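Local coordinates for capsid Protein (Unidentified, PDB 4DMI) that forms pentamers that probably help build the capsid shell of a phage, at residues B[99-105]-B[148-154]; B[2-7]-B[31-37]; B[57-61]-B[162-166]. All coordinates share one frame; numbering follows the deposited sequence. Where two conformers were deposited one is given.

Interaction 1: residues B[99-105]-B[148-154]; sequences GAIAVIE and LQARSNN
The amide of Asn-153 overlaps the side chain of Ile-101 at about a right angle, with Asn-153 ND2 3.7 Å from Ile-101 CG1. Asn-153 CG sits between its backbone N and carbonyl carbon (chi1 76°), which places the amide against the facing chain. There it bonds at both ends. Asn-153 ND2 donates to Gly-99 O at 2.9 Å, in the amide plane. Asn-153 OD1 accepts from Ile-101 N at 2.7 Å, from above its carbonyl plane. The loop before strand 102-105 is thus tied down. Backbone bonds then run in both directions at the pairs Val-103/Arg-151 and Glu-105/Gln-149. On the face of these pairs, Arg-151 lies beside Val-103 and bends at chi3 toward Glu-105. In one of two deposited Glu-105 conformers, Glu-105 OE2 is met on the syn side, well out of the carboxylate plane, by Arg-151 NE at 2.9 Å, a salt bridge, and on the anti side by Gln-149 NE2 at 2.6 Å. This shared grip need not hold in both conformers. On the other face, Ile-104 CD1 touches Ala-150 CB at 4.1 Å, and Val-159 packs on both residues. Ile-104 CG2 also reaches Leu-148 CD1 at 3.8 Å. This is classical antiparallel strand pairing within the large mixed sheet.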
ATOM      1  N   GLY B  99      22.125 -14.340 -22.185  1.00 12.26           N
ATOM      2  CA  GLY B  99      21.491 -13.958 -23.433  1.00 14.19           C
ATOM      3  C   GLY B  99      19.998 -14.253 -23.459  1.00 14.94           C
ATOM      4  O   GLY B  99      19.332 -13.970 -24.454  1.00 17.23           O
ATOM      5  N   ALA B 100      19.472 -14.811 -22.370  1.00 11.63           N
ATOM      6  CA  ALA B 100      18.069 -15.231 -22.306  1.00  9.84           C
ATOM      7  C   ALA B 100      17.199 -14.127 -21.713  1.00  9.07           C
ATOM      8  O   ALA B 100      17.276 -13.835 -20.518  1.00  9.35           O
ATOM      9  CB  ALA B 100      17.923 -16.537 -21.510  1.00 10.16           C
ATOM     10  N   ILE B 101      16.384 -13.515 -22.567  1.00 10.18           N
ATOM     11  CA  ILE B 101      15.615 -12.323 -22.224  1.00  9.20           C
ATOM     12  C   ILE B 101      14.145 -12.650 -22.025  1.00 10.00           C
ATOM     13  O   ILE B 101      13.538 -13.300 -22.873  1.00 11.02           O
ATOM     14  CB  ILE B 101      15.728 -11.291 -23.355  1.00 12.79           C
ATOM     15  CG1 ILE B 101      17.191 -10.886 -23.542  1.00 13.73           C
ATOM     16  CG2 ILE B 101      14.827 -10.083 -23.090  1.00 13.82           C
ATOM     17  CD1 ILE B 101      17.433  -9.969 -24.742  1.00 18.13           C
ATOM     18  N   ALA B 102      13.582 -12.200 -20.906  1.00  7.78           N
ATOM     19  CA  ALA B 102      12.153 -12.307 -20.622  1.00  9.10           C
ATOM     20  C   ALA B 102      11.707 -10.985 -20.026  1.00  8.63           C
ATOM     21  O   ALA B 102      12.111 -10.630 -18.911  1.00  9.67           O
ATOM     22  CB  ALA B 102      11.889 -13.437 -19.657  1.00  9.75           C
ATOM     23  N   VAL B 103      10.908 -10.233 -20.775  1.00  8.26           N
ATOM     24  CA  VAL B 103      10.576  -8.869 -20.380  1.00  8.38           C
ATOM     25  C   VAL B 103       9.124  -8.510 -20.618  1.00  7.43           C
ATOM     26  O   VAL B 103       8.426  -9.146 -21.426  1.00  8.74           O
ATOM     27  CB  VAL B 103      11.445  -7.818 -21.127  1.00  8.40           C
ATOM     28  CG1 VAL B 103      12.924  -7.960 -20.762  1.00 10.81           C
ATOM     29  CG2 VAL B 103      11.247  -7.911 -22.639  1.00  7.48           C
ATOM     30  N   ILE B 104       8.670  -7.491 -19.898  1.00  6.27           N
ATOM     31  CA  ILE B 104       7.469  -6.754 -20.269  1.00  7.20           C
ATOM     32  C   ILE B 104       7.967  -5.457 -20.866  1.00  7.70           C
ATOM     33  O   ILE B 104       8.832  -4.791 -20.302  1.00  8.61           O
ATOM     34  CB  ILE B 104       6.603  -6.422 -19.038  1.00  6.44           C
ATOM     35  CG1 ILE B 104       6.043  -7.712 -18.422  1.00  7.41           C
ATOM     36  CG2 ILE B 104       5.466  -5.468 -19.413  1.00  7.18           C
ATOM     37  CD1 ILE B 104       4.882  -8.354 -19.225  1.00  7.20           C
ATOM     38  N   GLU B 105       7.430  -5.076 -22.032  0.50  6.92           N
ATOM     39  CA  GLU B 105       7.837  -3.821 -22.653  0.50  7.24           C
ATOM     40  C   GLU B 105       6.699  -3.115 -23.370  0.50 13.13           C
ATOM     41  O   GLU B 105       5.726  -3.731 -23.813  0.50  7.66           O
ATOM     42  CB  GLU B 105       9.009  -4.038 -23.616  0.50 12.71           C
ATOM     43  CG  GLU B 105       8.680  -4.938 -24.792  0.50  8.14           C
ATOM     44  CD  GLU B 105       9.920  -5.456 -25.485  0.50 15.58           C
ATOM     45  OE1 GLU B 105      11.023  -5.219 -24.951  0.50 15.57           O
ATOM     46  OE2 GLU B 105       9.788  -6.090 -26.560  0.50 16.19           O
ATOM     47  N   LEU B 148       1.560  -2.888 -25.583  1.00  8.63           N
ATOM     48  CA  LEU B 148       2.126  -3.477 -24.375  1.00  8.85           C
ATOM     49  C   LEU B 148       2.310  -4.954 -24.681  1.00 12.29           C
ATOM     50  O   LEU B 148       1.368  -5.618 -25.136  1.00 10.71           O
ATOM     51  CB  LEU B 148       1.167  -3.301 -23.201  1.00  9.96           C
ATOM     52  CG  LEU B 148       1.496  -4.013 -21.890  1.00  9.47           C
ATOM     53  CD1 LEU B 148       2.761  -3.443 -21.255  1.00 11.83           C
ATOM     54  CD2 LEU B 148       0.302  -3.899 -20.959  1.00 11.43           C
ATOM     55  N   GLN B 149       3.512  -5.476 -24.452  1.00  9.67           N
ATOM     56  CA  GLN B 149       3.816  -6.854 -24.843  1.00  9.81           C
ATOM     57  C   GLN B 149       4.723  -7.597 -23.866  1.00  9.46           C
ATOM     58  O   GLN B 149       5.441  -6.996 -23.065  1.00  9.56           O
ATOM     59  CB  GLN B 149       4.421  -6.874 -26.260  1.00 10.11           C
ATOM     60  CG  GLN B 149       5.796  -6.210 -26.337  1.00 10.74           C
ATOM     61  CD  GLN B 149       6.294  -5.989 -27.763  1.00 15.49           C
ATOM     62  OE1 GLN B 149       5.517  -5.979 -28.720  1.00 15.88           O
ATOM     63  NE2 GLN B 149       7.604  -5.824 -27.906  1.00 19.54           N
ATOM     64  N   ALA B 150       4.651  -8.920 -23.928  1.00  8.56           N
ATOM     65  CA  ALA B 150       5.551  -9.799 -23.191  1.00  7.48           C
ATOM     66  C   ALA B 150       6.456 -10.433 -24.231  1.00  9.85           C
ATOM     67  O   ALA B 150       5.990 -10.882 -25.281  1.00 11.38           O
ATOM     68  CB  ALA B 150       4.759 -10.857 -22.476  1.00  9.10           C
ATOM     69  N   ARG B 151       7.747 -10.484 -23.951  1.00  8.97           N
ATOM     70  CA  ARG B 151       8.681 -11.058 -24.904  1.00  8.54           C
ATOM     71  C   ARG B 151       9.701 -11.958 -24.219  1.00 11.01           C
ATOM     72  O   ARG B 151      10.345 -11.557 -23.243  1.00 10.21           O
ATOM     73  CB  ARG B 151       9.395  -9.946 -25.679  1.00 11.67           C
ATOM     74  CG  ARG B 151      10.403 -10.455 -26.696  1.00 12.76           C
ATOM     75  CD  ARG B 151      10.906  -9.329 -27.584  1.00 13.26           C
ATOM     76  NE  ARG B 151      11.636  -8.311 -26.830  1.00 13.85           N
ATOM     77  CZ  ARG B 151      12.951  -8.326 -26.635  1.00 14.64           C
ATOM     78  NH1 ARG B 151      13.693  -9.309 -27.132  1.00 16.12           N
ATOM     79  NH2 ARG B 151      13.526  -7.354 -25.948  1.00 17.03           N
ATOM     80  N   SER B 152       9.823 -13.180 -24.727  1.00 10.81           N
ATOM     81  CA  SER B 152      10.886 -14.107 -24.358  1.00  9.47           C
ATOM     82  C   SER B 152      11.640 -14.479 -25.622  1.00 10.56           C
ATOM     83  O   SER B 152      11.018 -14.836 -26.633  1.00 11.95           O
ATOM     84  CB  SER B 152      10.303 -15.376 -23.743  1.00 10.95           C
ATOM     85  OG  SER B 152      11.225 -16.452 -23.878  1.00 11.48           O
ATOM     86  N   ASN B 153      12.967 -14.395 -25.595  1.00 12.41           N
ATOM     87  CA  ASN B 153      13.748 -14.658 -26.810  1.00 11.52           C
ATOM     88  C   ASN B 153      14.333 -16.060 -26.858  1.00 14.15           C
ATOM     89  O   ASN B 153      15.149 -16.367 -27.729  1.00 17.61           O
ATOM     90  CB  ASN B 153      14.876 -13.632 -26.967  1.00 12.43           C
ATOM     91  CG  ASN B 153      16.039 -13.892 -26.020  1.00 14.11           C
ATOM     92  OD1 ASN B 153      15.906 -14.616 -25.033  1.00 13.39           O
ATOM     93  ND2 ASN B 153      17.190 -13.304 -26.326  1.00 15.97           N
ATOM     94  N   ASN B 154      13.912 -16.906 -25.927  1.00 12.64           N
ATOM     95  CA  ASN B 154      14.569 -18.193 -25.692  1.00 16.23           C
ATOM     96  C   ASN B 154      13.616 -19.182 -25.034  1.00 14.42           C
ATOM     97  O   ASN B 154      12.839 -18.804 -24.150  1.00 15.48           O
ATOM     98  CB  ASN B 154      15.787 -17.968 -24.784  1.00 19.56           C
ATOM     99  CG  ASN B 154      16.693 -19.184 -24.692  1.00 24.96           C
ATOM    100  OD1 ASN B 154      16.351 -20.186 -24.063  1.00 27.00           O
ATOM    101  ND2 ASN B 154      17.869 -19.090 -25.299  1.00 31.51           N
TER

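Interaction 2: residues B[2-7]-B[31-37]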
ATOM      1  N   SER B   2     -19.989  35.623  14.040  1.00 26.27           N
ATOM      2  CA  SER B   2     -18.876  35.358  14.934  1.00 23.36           C
ATOM      3  C   SER B   2     -17.648  36.070  14.396  1.00 25.67           C
ATOM      4  O   SER B   2     -17.537  36.330  13.196  1.00 24.01           O
ATOM      5  CB  SER B   2     -18.615  33.866  15.068  1.00 35.20           C
ATOM      6  OG  SER B   2     -18.051  33.332  13.886  1.00 38.98           O
ATOM      7  N   GLN B   3     -16.738  36.394  15.302  1.00 23.14           N
ATOM      8  CA  GLN B   3     -15.553  37.177  14.994  1.00 23.06           C
ATOM      9  C   GLN B   3     -14.720  36.561  13.868  1.00 22.51           C
ATOM     10  O   GLN B   3     -14.491  35.348  13.836  1.00 22.29           O
ATOM     11  CB  GLN B   3     -14.734  37.303  16.273  1.00 40.57           C
ATOM     12  CG  GLN B   3     -13.446  38.061  16.168  1.00 44.59           C
ATOM     13  CD  GLN B   3     -12.654  37.954  17.456  1.00 45.51           C
ATOM     14  OE1 GLN B   3     -13.204  37.608  18.502  1.00 48.87           O
ATOM     15  NE2 GLN B   3     -11.360  38.230  17.387  1.00 43.01           N
ATOM     16  N   GLN B   4     -14.297  37.403  12.932  1.00 22.46           N
ATOM     17  CA  GLN B   4     -13.498  36.980  11.792  1.00 22.11           C
ATOM     18  C   GLN B   4     -12.121  37.628  11.842  1.00 22.44           C
ATOM     19  O   GLN B   4     -11.921  38.626  12.531  1.00 24.60           O
ATOM     20  CB  GLN B   4     -14.208  37.355  10.487  1.00 22.08           C
ATOM     21  CG  GLN B   4     -15.528  36.615  10.273  1.00 23.79           C
ATOM     22  CD  GLN B   4     -16.262  37.073   9.023  1.00 29.24           C
ATOM     23  OE1 GLN B   4     -15.737  37.860   8.238  1.00 32.44           O
ATOM     24  NE2 GLN B   4     -17.484  36.582   8.836  1.00 28.05           N
ATOM     25  N   PHE B   5     -11.174  37.050  11.110  1.00 22.25           N
ATOM     26  CA  PHE B   5      -9.815  37.574  11.035  1.00 22.73           C
ATOM     27  C   PHE B   5      -9.337  37.589   9.586  1.00 22.68           C
ATOM     28  O   PHE B   5      -9.772  36.772   8.775  1.00 23.73           O
ATOM     29  CB  PHE B   5      -8.873  36.724  11.895  1.00 22.92           C
ATOM     30  CG  PHE B   5      -8.965  35.243  11.621  1.00 22.42           C
ATOM     31  CD1 PHE B   5      -8.174  34.654  10.643  1.00 24.59           C
ATOM     32  CD2 PHE B   5      -9.839  34.444  12.344  1.00 22.24           C
ATOM     33  CE1 PHE B   5      -8.258  33.292  10.388  1.00 23.90           C
ATOM     34  CE2 PHE B   5      -9.931  33.076  12.094  1.00 22.02           C
ATOM     35  CZ  PHE B   5      -9.138  32.502  11.117  1.00 24.05           C
ATOM     36  N   ARG B   6      -8.450  38.522   9.256  1.00 23.37           N
ATOM     37  CA  ARG B   6      -7.883  38.573   7.915  1.00 25.73           C
ATOM     38  C   ARG B   6      -6.855  37.462   7.741  1.00 27.27           C
ATOM     39  O   ARG B   6      -6.019  37.239   8.614  1.00 23.74           O
ATOM     40  CB  ARG B   6      -7.245  39.939   7.644  1.00 25.66           C
ATOM     41  CG  ARG B   6      -6.384  39.974   6.386  1.00 25.16           C
ATOM     42  CD  ARG B   6      -6.106  41.399   5.908  1.00 26.51           C
ATOM     43  NE  ARG B   6      -7.317  42.031   5.390  1.00 29.13           N
ATOM     44  CZ  ARG B   6      -8.051  42.909   6.065  1.00 30.24           C
ATOM     45  NH1 ARG B   6      -7.685  43.282   7.284  1.00 29.86           N
ATOM     46  NH2 ARG B   6      -9.147  43.420   5.520  1.00 30.18           N
ATOM     47  N   ILE B   7      -6.933  36.745   6.624  1.00 23.08           N
ATOM     48  CA  ILE B   7      -5.962  35.691   6.342  1.00 23.08           C
ATOM     49  C   ILE B   7      -4.858  36.217   5.436  1.00 23.89           C
ATOM     50  O   ILE B   7      -5.124  36.770   4.366  1.00 25.69           O
ATOM     51  CB  ILE B   7      -6.630  34.470   5.699  1.00 22.44           C
ATOM     52  CG1 ILE B   7      -7.565  33.797   6.703  1.00 24.00           C
ATOM     53  CG2 ILE B   7      -5.578  33.482   5.205  1.00 23.69           C
ATOM     54  CD1 ILE B   7      -8.494  32.771   6.084  1.00 27.50           C
ATOM     55  N   ASP B  31      -9.734  39.507  -0.775  1.00 31.99           N
ATOM     56  CA  ASP B  31      -9.263  39.782   0.573  1.00 29.04           C
ATOM     57  C   ASP B  31      -9.874  38.733   1.497  1.00 27.19           C
ATOM     58  O   ASP B  31     -11.019  38.869   1.942  1.00 29.27           O
ATOM     59  CB  ASP B  31      -9.674  41.212   0.968  1.00 29.95           C
ATOM     60  CG  ASP B  31      -9.199  41.616   2.360  1.00 37.56           C
ATOM     61  OD1 ASP B  31      -8.495  40.825   3.025  1.00 34.30           O
ATOM     62  OD2 ASP B  31      -9.528  42.747   2.784  1.00 33.65           O
ATOM     63  N   LEU B  32      -9.110  37.675   1.761  1.00 26.26           N
ATOM     64  CA  LEU B  32      -9.596  36.526   2.519  1.00 28.48           C
ATOM     65  C   LEU B  32      -9.781  36.790   4.003  1.00 23.72           C
ATOM     66  O   LEU B  32      -8.943  37.423   4.649  1.00 27.83           O
ATOM     67  CB  LEU B  32      -8.637  35.346   2.370  1.00 26.03           C
ATOM     68  CG  LEU B  32      -8.608  34.593   1.045  1.00 37.01           C
ATOM     69  CD1 LEU B  32      -7.428  33.646   1.035  1.00 39.22           C
ATOM     70  CD2 LEU B  32      -9.902  33.831   0.856  1.00 38.73           C
ATOM     71  N   SER B  33     -10.885  36.290   4.539  1.00 22.80           N
ATOM     72  CA  SER B  33     -11.074  36.265   5.981  1.00 22.79           C
ATOM     73  C   SER B  33     -11.340  34.835   6.426  1.00 20.79           C
ATOM     74  O   SER B  33     -11.685  33.978   5.608  1.00 20.53           O
ATOM     75  CB  SER B  33     -12.214  37.201   6.399  1.00 23.40           C
ATOM     76  OG  SER B  33     -13.422  36.890   5.722  1.00 24.68           O
ATOM     77  N   GLY B  34     -11.145  34.573   7.715  1.00 19.77           N
ATOM     78  CA  GLY B  34     -11.507  33.294   8.298  1.00 18.72           C
ATOM     79  C   GLY B  34     -12.476  33.485   9.452  1.00 18.46           C
ATOM     80  O   GLY B  34     -12.438  34.511  10.139  1.00 19.90           O
ATOM     81  N   SER B  35     -13.356  32.509   9.655  1.00 17.57           N
ATOM     82  CA  SER B  35     -14.329  32.557  10.747  1.00 17.45           C
ATOM     83  C   SER B  35     -13.829  31.799  11.977  1.00 16.45           C
ATOM     84  O   SER B  35     -13.077  30.828  11.857  1.00 17.11           O
ATOM     85  CB  SER B  35     -15.669  31.977  10.285  1.00 20.95           C
ATOM     86  OG  SER B  35     -16.623  31.986  11.338  1.00 22.69           O
ATOM     87  N   THR B  36     -14.256  32.233  13.158  1.00 17.22           N
ATOM     88  CA  THR B  36     -13.846  31.576  14.399  1.00 15.88           C
ATOM     89  C   THR B  36     -14.869  30.575  14.933  1.00 15.88           C
ATOM     90  O   THR B  36     -14.686  30.028  16.019  1.00 18.36           O
ATOM     91  CB  THR B  36     -13.513  32.588  15.520  1.00 16.23           C
ATOM     92  OG1 THR B  36     -14.646  33.440  15.766  1.00 16.57           O
ATOM     93  CG2 THR B  36     -12.303  33.440  15.148  1.00 21.58           C
ATOM     94  N   THR B  37     -15.950  30.344  14.193  1.00 16.71           N
ATOM     95  CA  THR B  37     -16.914  29.323  14.596  1.00 15.34           C
ATOM     96  C   THR B  37     -16.799  28.078  13.728  1.00 17.82           C
ATOM     97  O   THR B  37     -16.926  28.144  12.504  1.00 17.32           O
ATOM     98  CB  THR B  37     -18.355  29.831  14.552  1.00 18.45           C
ATOM     99  OG1 THR B  37     -18.481  30.965  15.411  1.00 22.02           O
ATOM    100  CG2 THR B  37     -19.318  28.756  15.042  1.00 18.57           C
TER
HETATM  101  O   HOH W   1     -17.919  34.406  11.332  1.00 25.09           O
HETATM  102  O   HOH W   2      -5.970  37.374   1.057  1.00 40.61           O
HETATM  103  O   HOH W   3      -6.320  38.828   2.789  1.00 41.25           O
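Strands 4-6 and 33-35 run antiparallel, with axes 4.5 Å apart at closest and directions 153° apart. They form a small two-stranded sheet near the N-terminus. Phe-5 and Gly-34 make the hydrogen-bonded pair, and Ile-7 N bonds to Leu-32 O. With no side chain at Gly-34, the Phe-5 ring can lie flat over it. Gly-34 CA makes a CH-pi contact 4.0 Å from the Phe-5 ring centroid, and Gly-34 O sits over the same ring toward its rim. Phe-5 CG lies between the backbone N and the carbonyl carbon (chi1 51°), which turns the ring onto the glycine. Thr-36 CG2 meets the ring edge, 3.9 Å from Phe-5 CD2. Thr-36 OG1 donates to Gln-3 O on a lone pair, at 2.7 Å. The sheet runs on into two neighbouring subunits. Ser-33 and Gly-34 pair in parallel with one, Thr-37 with another, and Arg-25 of the latter makes a cation-pi contact with Phe-5. At the far end, Arg-6 holds Asp-31 side-on, nearly coplanar. Arg-6 NE bonds Asp-31 OD1 at 2.9 Å and Arg-6 NH2 bonds Asp-31 OD2 at 2.8 Å, a salt bridge on the syn lone pairs. A water donates to Asp-31 OD1 and Ile-7 O.

Interaction 3: residues B[57-61]-B[162-166]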
ATOM      1  N   LEU B  57     -12.639  -3.693  -5.684  1.00 10.13           N
ATOM      2  CA  LEU B  57     -13.675  -4.422  -6.405  1.00 10.95           C
ATOM      3  C   LEU B  57     -13.673  -4.053  -7.879  1.00  9.82           C
ATOM      4  O   LEU B  57     -13.766  -4.925  -8.747  1.00  9.04           O
ATOM      5  CB  LEU B  57     -15.060  -4.141  -5.809  1.00 11.51           C
ATOM      6  CG  LEU B  57     -15.240  -4.392  -4.311  1.00 14.36           C
ATOM      7  CD1 LEU B  57     -16.662  -4.048  -3.884  1.00 17.04           C
ATOM      8  CD2 LEU B  57     -14.899  -5.831  -3.962  1.00 13.92           C
ATOM      9  N   GLN B  58     -13.554  -2.759  -8.173  1.00  9.88           N
ATOM     10  CA  GLN B  58     -13.631  -2.314  -9.560  1.00 10.63           C
ATOM     11  C   GLN B  58     -12.516  -2.923 -10.409  1.00  9.14           C
ATOM     12  O   GLN B  58     -12.710  -3.169 -11.606  1.00 10.15           O
ATOM     13  CB  GLN B  58     -13.592  -0.780  -9.657  1.00 12.07           C
ATOM     14  CG  GLN B  58     -13.744  -0.244 -11.077  1.00 13.32           C
ATOM     15  CD  GLN B  58     -12.413  -0.005 -11.777  1.00 12.61           C
ATOM     16  OE1 GLN B  58     -11.427   0.384 -11.140  1.00 11.88           O
ATOM     17  NE2 GLN B  58     -12.375  -0.235 -13.090  1.00 13.06           N
ATOM     18  N   LYS B  59     -11.361  -3.161  -9.790  1.00  8.62           N
ATOM     19  CA  LYS B  59     -10.191  -3.679 -10.500  1.00  8.57           C
ATOM     20  C   LYS B  59     -10.110  -5.206 -10.554  1.00  7.54           C
ATOM     21  O   LYS B  59      -9.106  -5.759 -11.016  1.00  8.42           O
ATOM     22  CB  LYS B  59      -8.907  -3.107  -9.884  1.00  8.99           C
ATOM     23  CG  LYS B  59      -8.818  -1.595 -10.059  1.00  9.76           C
ATOM     24  CD  LYS B  59      -7.617  -0.998  -9.341  1.00 10.69           C
ATOM     25  CE  LYS B  59      -6.319  -1.345 -10.026  1.00 12.87           C
ATOM     26  NZ  LYS B  59      -5.211  -0.506  -9.435  1.00 15.27           N
ATOM     27  N   ALA B  60     -11.159  -5.885 -10.094  1.00  7.87           N
ATOM     28  CA  ALA B  60     -11.151  -7.347  -9.994  1.00  7.83           C
ATOM     29  C   ALA B  60     -10.961  -8.047 -11.327  1.00  7.72           C
ATOM     30  O   ALA B  60     -11.467  -7.590 -12.351  1.00  8.89           O
ATOM     31  CB  ALA B  60     -12.428  -7.861  -9.321  1.00 11.27           C
ATOM     32  N   PHE B  61     -10.255  -9.166 -11.300  1.00  7.79           N
ATOM     33  CA  PHE B  61     -10.121 -10.032 -12.467  1.00  7.51           C
ATOM     34  C   PHE B  61     -11.306 -10.980 -12.591  1.00  8.38           C
ATOM     35  O   PHE B  61     -11.819 -11.490 -11.594  1.00  8.16           O
ATOM     36  CB  PHE B  61      -8.832 -10.857 -12.370  1.00  7.11           C
ATOM     37  CG  PHE B  61      -7.582 -10.050 -12.558  1.00  6.69           C
ATOM     38  CD1 PHE B  61      -7.138  -9.714 -13.829  1.00  8.01           C
ATOM     39  CD2 PHE B  61      -6.849  -9.623 -11.460  1.00  7.15           C
ATOM     40  CE1 PHE B  61      -5.978  -8.959 -14.005  1.00  8.15           C
ATOM     41  CE2 PHE B  61      -5.697  -8.859 -11.629  1.00  9.65           C
ATOM     42  CZ  PHE B  61      -5.259  -8.537 -12.906  1.00  9.47           C
ATOM     43  N   ILE B 162      -1.118 -11.927 -15.733  1.00  7.23           N
ATOM     44  CA  ILE B 162      -2.459 -11.543 -16.139  1.00  6.13           C
ATOM     45  C   ILE B 162      -2.527 -10.034 -16.283  1.00  8.23           C
ATOM     46  O   ILE B 162      -1.766  -9.296 -15.651  1.00  6.75           O
ATOM     47  CB  ILE B 162      -3.525 -12.035 -15.125  1.00  6.19           C
ATOM     48  CG1 ILE B 162      -3.202 -11.557 -13.707  1.00  5.84           C
ATOM     49  CG2 ILE B 162      -3.609 -13.555 -15.119  1.00 11.32           C
ATOM     50  CD1 ILE B 162      -4.222 -12.001 -12.658  1.00  8.01           C
ATOM     51  N   ALA B 163      -3.446  -9.575 -17.115  1.00  7.59           N
ATOM     52  CA  ALA B 163      -3.703  -8.156 -17.242  1.00  6.39           C
ATOM     53  C   ALA B 163      -5.177  -7.930 -17.470  1.00  6.76           C
ATOM     54  O   ALA B 163      -5.909  -8.846 -17.841  1.00  9.26           O
ATOM     55  CB  ALA B 163      -2.886  -7.544 -18.408  1.00  6.50           C
ATOM     56  N   ARG B 164      -5.627  -6.707 -17.240  1.00  6.83           N
ATOM     57  CA  ARG B 164      -6.963  -6.308 -17.672  1.00  7.28           C
ATOM     58  C   ARG B 164      -7.042  -4.818 -17.890  1.00  7.44           C
ATOM     59  O   ARG B 164      -6.235  -4.050 -17.355  1.00  7.19           O
ATOM     60  CB  ARG B 164      -8.062  -6.768 -16.693  1.00  7.38           C
ATOM     61  CG  ARG B 164      -8.007  -6.133 -15.302  1.00  8.38           C
ATOM     62  CD  ARG B 164      -9.405  -6.169 -14.646  1.00 10.28           C
ATOM     63  NE  ARG B 164     -10.218  -5.083 -15.192  1.00  7.95           N
ATOM     64  CZ  ARG B 164     -11.245  -4.516 -14.571  1.00  8.30           C
ATOM     65  NH1 ARG B 164     -11.665  -4.987 -13.386  1.00  8.29           N
ATOM     66  NH2 ARG B 164     -11.863  -3.489 -15.140  1.00  9.27           N
ATOM     67  N   GLN B 165      -8.018  -4.417 -18.685  1.00  7.93           N
ATOM     68  CA  GLN B 165      -8.244  -3.000 -18.918  1.00  8.21           C
ATOM     69  C   GLN B 165      -9.024  -2.445 -17.731  1.00  8.28           C
ATOM     70  O   GLN B 165     -10.129  -2.922 -17.423  1.00  9.37           O
ATOM     71  CB  GLN B 165      -8.992  -2.743 -20.222  1.00  8.79           C
ATOM     72  CG  GLN B 165      -8.799  -1.290 -20.677  1.00  9.08           C
ATOM     73  CD  GLN B 165      -9.553  -0.927 -21.933  1.00 14.64           C
ATOM     74  OE1 GLN B 165     -10.043  -1.791 -22.661  1.00 19.42           O
ATOM     75  NE2 GLN B 165      -9.661   0.372 -22.188  1.00 16.54           N
ATOM     76  N   ILE B 166      -8.452  -1.433 -17.085  1.00  8.14           N
ATOM     77  CA  ILE B 166      -9.032  -0.820 -15.893  1.00  8.67           C
ATOM     78  C   ILE B 166      -9.902   0.389 -16.247  1.00  8.87           C
ATOM     79  O   ILE B 166     -10.926   0.646 -15.603  1.00  9.21           O
ATOM     80  CB  ILE B 166      -7.912  -0.409 -14.888  1.00  8.13           C
ATOM     81  CG1 ILE B 166      -7.102  -1.629 -14.436  1.00  9.04           C
ATOM     82  CG2 ILE B 166      -8.485   0.338 -13.679  1.00  8.33           C
ATOM     83  CD1 ILE B 166      -7.918  -2.686 -13.666  1.00  8.23           C
TER
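Hydrogen bonds from Arg-164 join the strand to the turn after helix 55-58. Arg-164 NH1 donates to Gln-58 O and to Ala-60 O, both at 2.8 Å. Neither bond is straight; the N-H...O angles are 137° and 143°. These carbonyls come from the residues just before and just after Lys-59, the first residue to leave helical geometry. The rest of the guanidinium turns back to its own strand. Arg-164 NE and NH2 both donate to Gln-165 O, which lies in the guanidinium plane, and NH2 also bonds Ile-174 O. The buried charged group is thus held by four backbone carbonyls, which should fix its rotation. The chain bends at chi3 to reach them. Gln-58 supplies a further bond. Its chain bends at chi2, and Gln-58 NE2 meets Ile-166 O on a lone pair at 3.0 Å. The same NE2 bonds Ile-174 O, while OE1 accepts from Arg-54 of a neighbouring subunit.

Apolar contacts flank this polar centre. Ile-162 CD1 stands over the middle of the Phe-61 ring, 3.5 Å from its centroid and 7° off the normal, a CH-pi contact. The strand backbone reaches the ring edge at Ala-163 C, and Arg-164 CG lies 3.7 Å from Phe-61 CE1. At the other end, Ile-166 CD1 rests on one guanidinium face of Arg-164 and touches Lys-59 CG at 3.9 Å.

Lys-59 NZ makes a salt bridge with Asp-56 of a neighbouring subunit, and a long, weak ion pair with Glu-55 of its own chain. Met-139 and Ile-114 of another subunit pack on Ala-60 and Ile-162. A buried arginine thus joins a helix-terminating turn to strand 158-167 of the large mixed sheet, close to the interfaces of the pentamer.

Overall arrangement
Interactions 1 and 3 belong to the same body of the subunit. Their centres are 23 Å apart and their nearest atoms about 5 Å, without touching. Strands 147-152 and 158-167 follow each other in the chain, and both contacts reach the large mixed sheet. Interaction 2 stands apart in the small N-terminal sheet. Its centre is 61 Å from that of interaction 1 and 47 Å from that of interaction 3. It lies across the chain's centre from interaction 1. Interactions 2 and 3 both touch neighbouring subunits, whereas interaction 1 touches none. Interaction 1 lies near the bound sodium ion, with the Asn-154 side chain about 7 Å away; Glu-72 and Ala-155 bind the sodium ion.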